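Local coordinates for protein FMN Adenylyltransferase (PDB 3FWK) that catalyses the last step of FAD biosynthesis, transferring the adenylyl group of ATP to FMN, at residues L13-T18 with C81-Y86; P52-L57 with D190-Q195; D116-L121 with E231-N236. One frame throughout, in Å; residues are numbered along the deposited sequence. Where two conformers were deposited one is given.

Contact 1. Residues L13-T18 with C81-Y86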
# COMPACT_ATOMS: atom_id res chain seq x y z
N LEU A 13 -17.06 2.02 -2.57
CA LEU A 13 -16.69 1.20 -1.44
C LEU A 13 -15.62 1.89 -0.62
O LEU A 13 -15.69 1.98 0.60
CB LEU A 13 -16.19 -0.16 -1.91
CG LEU A 13 -15.46 -0.98 -0.83
CD1 LEU A 13 -16.32 -1.36 0.38
CD2 LEU A 13 -14.82 -2.22 -1.46
N CYS A 14 -14.59 2.39 -1.30
CA CYS A 14 -13.46 2.99 -0.58
C CYS A 14 -13.89 4.26 0.15
O CYS A 14 -13.45 4.53 1.27
CB CYS A 14 -12.33 3.30 -1.55
SG CYS A 14 -11.47 1.74 -2.06
N TYR A 15 -14.76 5.04 -0.50
CA TYR A 15 -15.35 6.20 0.17
C TYR A 15 -16.12 5.80 1.43
O TYR A 15 -16.00 6.43 2.48
CB TYR A 15 -16.22 6.95 -0.81
CG TYR A 15 -16.90 8.13 -0.15
CD1 TYR A 15 -16.19 9.30 0.09
CD2 TYR A 15 -18.24 8.05 0.26
CE1 TYR A 15 -16.79 10.39 0.73
CE2 TYR A 15 -18.86 9.14 0.90
CZ TYR A 15 -18.11 10.27 1.12
OH TYR A 15 -18.70 11.36 1.75
N ASN A 16 -16.93 4.75 1.31
CA ASN A 16 -17.72 4.32 2.44
C ASN A 16 -16.89 3.77 3.59
O ASN A 16 -17.14 4.10 4.74
CB ASN A 16 -18.75 3.30 1.97
CG ASN A 16 -19.85 3.94 1.12
OD1 ASN A 16 -20.15 5.11 1.19
ND2 ASN A 16 -20.49 3.08 0.30
N LEU A 17 -15.87 2.96 3.30
CA LEU A 17 -15.08 2.42 4.40
C LEU A 17 -14.22 3.52 5.03
O LEU A 17 -13.99 3.51 6.25
CB LEU A 17 -14.28 1.16 4.00
CG LEU A 17 -13.13 1.33 3.03
CD1 LEU A 17 -11.84 1.68 3.82
CD2 LEU A 17 -12.90 0.03 2.24
N THR A 18 -13.75 4.48 4.23
CA THR A 18 -12.94 5.58 4.76
C THR A 18 -13.81 6.48 5.66
O THR A 18 -13.42 6.86 6.77
CB THR A 18 -12.28 6.36 3.63
OG1 THR A 18 -11.43 5.46 2.87
CG2 THR A 18 -11.43 7.50 4.16
N CYS A 81 -11.20 9.40 -2.54
CA CYS A 81 -11.17 10.80 -2.95
C CYS A 81 -11.69 11.03 -4.33
O CYS A 81 -12.30 12.08 -4.59
CB CYS A 81 -9.76 11.38 -2.78
SG CYS A 81 -9.28 11.58 -1.08
N LEU A 82 -11.50 10.09 -5.25
CA LEU A 82 -12.15 10.21 -6.57
C LEU A 82 -13.66 10.22 -6.43
O LEU A 82 -14.34 11.04 -7.06
CB LEU A 82 -11.73 9.03 -7.46
CG LEU A 82 -10.29 9.01 -7.93
CD1 LEU A 82 -10.02 7.70 -8.69
CD2 LEU A 82 -9.97 10.21 -8.81
N TRP A 83 -14.19 9.32 -5.62
CA TRP A 83 -15.63 9.30 -5.39
C TRP A 83 -16.09 10.61 -4.75
O TRP A 83 -17.06 11.23 -5.19
CB TRP A 83 -16.02 8.10 -4.54
CG TRP A 83 -17.49 7.96 -4.39
CD1 TRP A 83 -18.28 8.42 -3.35
CD2 TRP A 83 -18.39 7.35 -5.33
NE1 TRP A 83 -19.62 8.12 -3.60
CE2 TRP A 83 -19.70 7.45 -4.79
CE3 TRP A 83 -18.20 6.69 -6.54
CZ2 TRP A 83 -20.81 6.96 -5.47
CZ3 TRP A 83 -19.31 6.19 -7.21
CH2 TRP A 83 -20.59 6.32 -6.67
N GLU A 84 -15.39 11.02 -3.70
CA GLU A 84 -15.79 12.25 -3.00
C GLU A 84 -15.75 13.46 -3.92
O GLU A 84 -16.69 14.27 -3.96
CB GLU A 84 -14.93 12.42 -1.76
CG GLU A 84 -15.30 13.68 -0.95
CD GLU A 84 -14.71 13.73 0.45
OE1 GLU A 84 -14.07 12.77 0.92
OE2 GLU A 84 -14.87 14.79 1.12
N TYR A 85 -14.71 13.55 -4.74
CA TYR A 85 -14.51 14.72 -5.59
C TYR A 85 -15.57 14.78 -6.67
O TYR A 85 -16.14 15.84 -6.92
CB TYR A 85 -13.11 14.69 -6.21
CG TYR A 85 -12.72 15.93 -6.97
CD1 TYR A 85 -12.34 17.09 -6.29
CD2 TYR A 85 -12.66 15.93 -8.36
CE1 TYR A 85 -11.94 18.23 -6.98
CE2 TYR A 85 -12.26 17.07 -9.06
CZ TYR A 85 -11.91 18.21 -8.35
OH TYR A 85 -11.48 19.36 -9.01
N TYR A 86 -15.85 13.64 -7.30
CA TYR A 86 -16.75 13.61 -8.45
C TYR A 86 -18.21 13.39 -8.15
O TYR A 86 -19.08 13.87 -8.92
CB TYR A 86 -16.27 12.61 -9.50
CG TYR A 86 -15.02 13.08 -10.18
CD1 TYR A 86 -15.02 14.22 -10.99
CD2 TYR A 86 -13.79 12.43 -9.95
CE1 TYR A 86 -13.86 14.68 -11.57
CE2 TYR A 86 -12.63 12.87 -10.55
CZ TYR A 86 -12.68 14.00 -11.36
OH TYR A 86 -11.54 14.45 -11.95

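Contact 2. Residues P52-L57 with D190-Q195. With BGC (beta-D-glucopyranose), chain C.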
# COMPACT_ATOMS: atom_id res chain seq x y z
N PRO A 52 -7.75 19.60 -8.39
CA PRO A 52 -8.02 20.85 -9.13
C PRO A 52 -6.95 21.22 -10.15
O PRO A 52 -7.22 22.02 -11.05
CB PRO A 52 -8.07 21.91 -8.01
CG PRO A 52 -8.50 21.12 -6.78
CD PRO A 52 -7.71 19.83 -6.93
N LYS A 53 -5.75 20.66 -10.01
CA LYS A 53 -4.62 20.97 -10.87
C LYS A 53 -4.40 19.93 -11.97
O LYS A 53 -4.03 20.30 -13.07
CB LYS A 53 -3.34 21.11 -10.05
CG LYS A 53 -3.33 22.27 -9.05
CD LYS A 53 -2.03 22.30 -8.26
CE LYS A 53 -2.07 23.40 -7.21
NZ LYS A 53 -2.58 24.68 -7.82
N TRP A 54 -4.54 18.64 -11.63
CA TRP A 54 -4.30 17.56 -12.58
C TRP A 54 -5.48 16.65 -12.56
O TRP A 54 -5.95 16.25 -11.50
CB TRP A 54 -3.04 16.76 -12.22
CG TRP A 54 -1.79 17.60 -12.13
CD1 TRP A 54 -1.01 18.02 -13.18
CD2 TRP A 54 -1.19 18.13 -10.93
NE1 TRP A 54 0.01 18.80 -12.71
CE2 TRP A 54 -0.05 18.87 -11.34
CE3 TRP A 54 -1.49 18.04 -9.57
CZ2 TRP A 54 0.78 19.53 -10.43
CZ3 TRP A 54 -0.68 18.73 -8.65
CH2 TRP A 54 0.45 19.47 -9.10
N SER A 55 -5.93 16.32 -13.77
CA SER A 55 -7.08 15.44 -13.96
C SER A 55 -6.80 13.95 -13.70
O SER A 55 -5.90 13.36 -14.30
CB SER A 55 -7.63 15.60 -15.37
OG SER A 55 -8.62 14.59 -15.57
N PRO A 56 -7.55 13.35 -12.78
CA PRO A 56 -7.40 11.92 -12.61
C PRO A 56 -8.18 11.11 -13.62
O PRO A 56 -8.12 9.87 -13.57
CB PRO A 56 -7.95 11.70 -11.21
CG PRO A 56 -8.97 12.72 -11.03
CD PRO A 56 -8.43 13.93 -11.77
N LEU A 57 -8.92 11.76 -14.51
CA LEU A 57 -9.79 11.01 -15.44
C LEU A 57 -9.22 10.82 -16.84
O LEU A 57 -9.61 9.85 -17.53
CB LEU A 57 -11.14 11.72 -15.57
CG LEU A 57 -11.86 12.03 -14.26
CD1 LEU A 57 -13.15 12.79 -14.51
CD2 LEU A 57 -12.10 10.78 -13.41
N ASP A 190 9.98 14.04 -16.70
CA ASP A 190 9.50 15.24 -16.03
C ASP A 190 8.04 15.06 -15.65
O ASP A 190 7.17 15.10 -16.52
CB ASP A 190 9.67 16.39 -17.04
CG ASP A 190 9.14 17.69 -16.52
OD1 ASP A 190 8.78 17.78 -15.32
OD2 ASP A 190 9.08 18.64 -17.33
N PHE A 191 7.77 14.84 -14.37
CA PHE A 191 6.41 14.86 -13.89
C PHE A 191 6.40 15.40 -12.46
O PHE A 191 7.46 15.53 -11.83
CB PHE A 191 5.68 13.49 -14.07
CG PHE A 191 6.34 12.29 -13.39
CD1 PHE A 191 7.09 11.35 -14.11
CD2 PHE A 191 6.07 12.04 -12.04
CE1 PHE A 191 7.67 10.23 -13.43
CE2 PHE A 191 6.63 10.94 -11.38
CZ PHE A 191 7.43 10.04 -12.08
N TYR A 192 5.21 15.71 -11.96
CA TYR A 192 5.06 16.01 -10.53
C TYR A 192 4.81 14.70 -9.77
O TYR A 192 3.95 13.89 -10.17
CB TYR A 192 3.84 16.91 -10.31
CG TYR A 192 4.14 18.38 -10.44
CD1 TYR A 192 4.57 19.08 -9.32
CD2 TYR A 192 3.97 19.07 -11.65
CE1 TYR A 192 4.84 20.46 -9.37
CE2 TYR A 192 4.24 20.49 -11.72
CZ TYR A 192 4.67 21.13 -10.54
OH TYR A 192 4.95 22.49 -10.55
N ARG A 193 5.60 14.47 -8.75
CA ARG A 193 5.26 13.45 -7.78
C ARG A 193 4.18 13.95 -6.84
O ARG A 193 4.25 15.05 -6.31
CB ARG A 193 6.50 13.08 -6.96
CG ARG A 193 7.65 12.52 -7.80
CD ARG A 193 8.83 12.20 -6.93
NE ARG A 193 9.60 13.41 -6.76
CZ ARG A 193 10.79 13.44 -6.16
NH1 ARG A 193 11.24 12.37 -5.49
NH2 ARG A 193 11.51 14.56 -6.22
N LEU A 194 3.18 13.10 -6.63
CA LEU A 194 2.08 13.34 -5.71
C LEU A 194 2.24 12.36 -4.61
O LEU A 194 2.14 11.15 -4.82
CB LEU A 194 0.74 13.15 -6.45
CG LEU A 194 0.57 13.94 -7.75
CD1 LEU A 194 -0.70 13.52 -8.44
CD2 LEU A 194 0.63 15.45 -7.51
N GLN A 195 2.57 12.87 -3.41
CA GLN A 195 3.03 12.01 -2.31
C GLN A 195 2.16 12.28 -1.10
O GLN A 195 2.55 13.03 -0.20
CB GLN A 195 4.50 12.27 -2.02
CG GLN A 195 5.35 11.77 -3.21
CD GLN A 195 6.80 12.18 -3.28
OE1 GLN A 195 7.62 11.37 -3.70
NE2 GLN A 195 7.13 13.42 -2.91
C2 BGC C . -1.39 23.41 -14.97
C3 BGC C . 0.08 23.09 -15.17
C4 BGC C . 0.84 23.29 -13.86
C5 BGC C . 0.17 22.56 -12.70
C6 BGC C . 0.81 22.95 -11.36
C1 BGC C . -1.92 22.55 -13.84
O1 BGC C . -3.30 22.85 -13.65
O2 BGC C . -2.18 23.13 -16.15
O3 BGC C . 0.62 23.98 -16.16
O4 BGC C . 2.16 22.76 -13.99
O5 BGC C . -1.23 22.89 -12.64
O6 BGC C . 0.58 24.34 -11.11

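Contact 3. Residues D116-L121 with E231-N236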
# COMPACT_ATOMS: atom_id res chain seq x y z
N ASP A 116 13.43 -10.06 -8.79
CA ASP A 116 13.59 -10.64 -7.46
C ASP A 116 12.42 -10.29 -6.54
O ASP A 116 12.54 -10.31 -5.32
CB ASP A 116 14.94 -10.26 -6.85
CG ASP A 116 15.13 -8.76 -6.69
OD1 ASP A 116 14.23 -7.97 -7.10
OD2 ASP A 116 16.20 -8.36 -6.12
N THR A 117 11.27 -10.03 -7.14
CA THR A 117 10.01 -9.76 -6.39
C THR A 117 9.44 -11.07 -5.85
O THR A 117 9.47 -12.09 -6.53
CB THR A 117 9.00 -9.11 -7.34
OG1 THR A 117 9.58 -7.94 -7.94
CG2 THR A 117 7.72 -8.70 -6.65
N PHE A 118 8.85 -11.05 -4.66
CA PHE A 118 8.14 -12.20 -4.14
C PHE A 118 7.00 -12.60 -5.08
O PHE A 118 6.20 -11.76 -5.52
CB PHE A 118 7.50 -11.90 -2.77
CG PHE A 118 8.45 -12.00 -1.62
CD1 PHE A 118 8.64 -13.22 -0.97
CD2 PHE A 118 9.15 -10.87 -1.18
CE1 PHE A 118 9.52 -13.33 0.08
CE2 PHE A 118 10.04 -10.98 -0.09
CZ PHE A 118 10.24 -12.21 0.50
N LYS A 119 6.86 -13.91 -5.32
CA LYS A 119 5.75 -14.41 -6.14
C LYS A 119 4.40 -13.99 -5.53
O LYS A 119 3.47 -13.65 -6.25
CB LYS A 119 5.81 -15.93 -6.22
CG LYS A 119 4.75 -16.53 -7.10
CD LYS A 119 4.87 -16.05 -8.56
CE LYS A 119 4.14 -16.96 -9.54
NZ LYS A 119 4.75 -16.78 -10.93
N THR A 120 4.27 -14.04 -4.20
CA THR A 120 2.98 -13.72 -3.59
C THR A 120 2.63 -12.25 -3.89
O THR A 120 1.46 -11.90 -4.06
CB THR A 120 3.02 -13.93 -2.08
OG1 THR A 120 3.24 -15.30 -1.79
CG2 THR A 120 1.69 -13.54 -1.44
N LEU A 121 3.65 -11.37 -3.89
CA LEU A 121 3.42 -9.98 -4.22
C LEU A 121 3.00 -9.81 -5.69
O LEU A 121 2.07 -9.05 -5.98
CB LEU A 121 4.65 -9.15 -3.88
CG LEU A 121 4.48 -7.66 -3.90
CD1 LEU A 121 3.32 -7.16 -3.02
CD2 LEU A 121 5.77 -7.05 -3.39
N GLU A 231 15.76 -12.28 -2.01
CA GLU A 231 17.06 -12.71 -1.53
C GLU A 231 17.39 -12.13 -0.17
O GLU A 231 18.13 -12.76 0.59
CB GLU A 231 18.18 -12.48 -2.58
CG GLU A 231 18.56 -11.05 -3.06
CD GLU A 231 17.70 -10.51 -4.20
OE1 GLU A 231 18.22 -9.58 -4.90
OE2 GLU A 231 16.59 -11.05 -4.43
N GLU A 232 16.87 -10.95 0.16
CA GLU A 232 17.27 -10.23 1.39
C GLU A 232 16.20 -10.32 2.49
O GLU A 232 16.54 -10.14 3.65
CB GLU A 232 17.49 -8.73 1.11
CG GLU A 232 16.14 -7.95 0.80
CD GLU A 232 16.30 -6.48 0.33
OE1 GLU A 232 17.41 -5.89 0.53
OE2 GLU A 232 15.31 -5.92 -0.22
N THR A 233 14.95 -10.50 2.12
CA THR A 233 13.86 -10.25 3.08
C THR A 233 13.51 -11.48 3.87
O THR A 233 13.29 -12.54 3.33
CB THR A 233 12.61 -9.75 2.34
OG1 THR A 233 12.97 -8.60 1.57
CG2 THR A 233 11.53 -9.35 3.31
N LEU A 234 13.38 -11.31 5.18
CA LEU A 234 12.97 -12.38 6.09
C LEU A 234 11.79 -11.85 6.92
O LEU A 234 11.62 -10.64 7.08
CB LEU A 234 14.12 -12.75 7.06
CG LEU A 234 15.31 -13.41 6.38
CD1 LEU A 234 16.48 -13.49 7.34
CD2 LEU A 234 14.94 -14.83 5.85
N PRO A 235 11.02 -12.75 7.55
CA PRO A 235 10.07 -12.30 8.56
C PRO A 235 10.83 -11.53 9.64
O PRO A 235 12.01 -11.76 9.89
CB PRO A 235 9.47 -13.62 9.09
CG PRO A 235 9.65 -14.60 7.96
CD PRO A 235 11.00 -14.22 7.37
N ASN A 236 10.16 -10.58 10.28
CA ASN A 236 10.87 -9.67 11.16
C ASN A 236 11.29 -10.37 12.44
O ASN A 236 10.45 -10.91 13.14
CB ASN A 236 9.95 -8.48 11.45
CG ASN A 236 10.69 -7.32 12.08
OD1 ASN A 236 11.40 -7.48 13.06
ND2 ASN A 236 10.51 -6.13 11.52

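Contact 1. Residues L13-T18 with C81-Y86
Two helices, 7-23 and 69-86, approach each other where Tyr15 faces Trp83, the residues whose CA atoms come nearest across the contact at 6.4 Å. Both of these residues send their CB toward the partner helix, and the meeting is the work of three side chains. Tyr15 has CG anti to its own amide nitrogen (chi1 178°), which carries the phenol across the side chains of Trp83 and Glu84, at about a right angle to each. The root of the ring does the touching: CG of Tyr15 rests 3.5 Å from CD1 of Trp83, with CB of Tyr15 close to the same indole carbon. The phenol and the five-membered ring of the indole have their centroids 5.1 Å apart and their planes inclined at 40°, an oblique pairing that is neither a stack nor an edge-to-face contact. This is helix-to-helix packing on the flank of a Rossmann-like alpha/beta fold, at the surface of the molecule, where the N-terminal helix lies against the helix that follows strand 61-64. Farther along the phenol, Glu84 takes over from the indole. Its CB lies 3.7 Å from CE1 of Tyr15, and its extended chain brings OE1 to the ring edge, near the ring plane, 3.6 Å from that same CE1. The carboxylate stands steeply to the ring, at 77°. Its charge is met by a salt bridge from OE1 to NZ of Lys43, on helix 31-50.

Contact 2. Residues P52-L57 with D190-Q195
One face of the Tyr192 ring receives CZ2 of Trp54, 3.4 Å above the plane and displaced toward the rim, while Trp54 carries CB of Lys53 and O5 of the bound beta-D-glucopyranose over a face of its own indole. The closest pair between the two aromatic residues is CZ2 of Trp54 with CD2 of Tyr192, at 3.4 Å. The planes meet at 48°, with the centroid of the indole six-membered ring 4.9 Å from that of the phenol, so the pair is oblique rather than stacked. Around the benzo side of the indole, CD2 of Leu194 comes within 3.7 Å of CZ3 of Trp54. Tyr192 and Leu194, two residues apart on strand 192-194, both direct CB toward the loop 52-57. This strand belongs to the sheet of the Rossmann-like fold, between parallel strand 163-165 and antiparallel strand 181-183, and Ile181 of the latter touches both aromatic side chains. With CG anti to its carbonyl carbon (chi1 -57°), Trp54 turns its indole toward Tyr192 and Leu194, from a loop that leads into strand 61-64. The sugar lies against both aromatic residues: C6 of the glucose approaches CZ2 of Trp54 to 3.5 Å, and O4 of the glucose lies 3.8 Å from CE2 of Tyr192. A hydrogen bond ties it to the loop backbone, O1 of the glucose donating to O of Lys53 over 2.7 Å. Lys162 completes the pocket.

Contact 3. Residues D116-L121 with E231-N236
The turn that leads into helix 119-131, just beyond the parallel strand 107-111 of the Rossmann-like sheet, meets an irregular loop from the later part of the chain, and the pairs Asp116 with Glu231 and Phe118 with Thr233 make the junction. Phe118 occupies the N-cap position of the helix. Its CB is not aimed at the loop, but the far end of the ring comes close to Thr233: CE2 of Phe118 lies 3.7 Å from CB of Thr233, which sits at the ring edge, near the ring plane. CZ of Phe118 is 3.9 Å from the same carbon, so CB of Thr233 lies beside the CE2-CZ bond. The hydroxyl of Thr233 is bonded to the carbonyl of Asn229, and Phe224 packs edge-to-face with the Phe118 ring. Closer to the surface, two acidic side chains come together. Asp116 has CG between its amide nitrogen and carbonyl carbon (chi1 60°), Glu231 adopts the same kind of first torsion and its chain turns at chi2, and with these rotations the carboxylate ends converge, their planes 45° apart. OD2 of Asp116 lies 2.7 Å from OE1 of Glu231 and 3.2 Å from OE2 of Glu231; the latter oxygen also sits 3.0 Å from CB of Asp116. Backbone hydrogen bonding between Asp116 and Val230 joins the two parts of the chain beside this pair. Carboxylate oxygens at so short a separation suggest that one of the two acids is probably protonated, which would relieve the repulsion expected between two full negative charges.

Overall arrangement
From the N terminus, helix 7-23 supplies the first half of contact 1, and the chain then passes through helix 31-50, loop 52-57 and strand 61-64 before helix 69-86 closes that loop. Contact 2 opens inside it, at 52-57, and closes only at strand 192-194, so the two cross; they also touch, as Pro56 and Leu57 pack against Tyr86, and Pro56 against Leu82. Contact 3 begins after contact 1 has closed but before contact 2 does, crossing the latter and ending at 231-236. It lies across the chain's centre from both, over 30 Å away between centres. Contact 1 thus joins two helices, contact 2 a loop to the sheet, and contact 3 the start of helix 119-131 to a later loop.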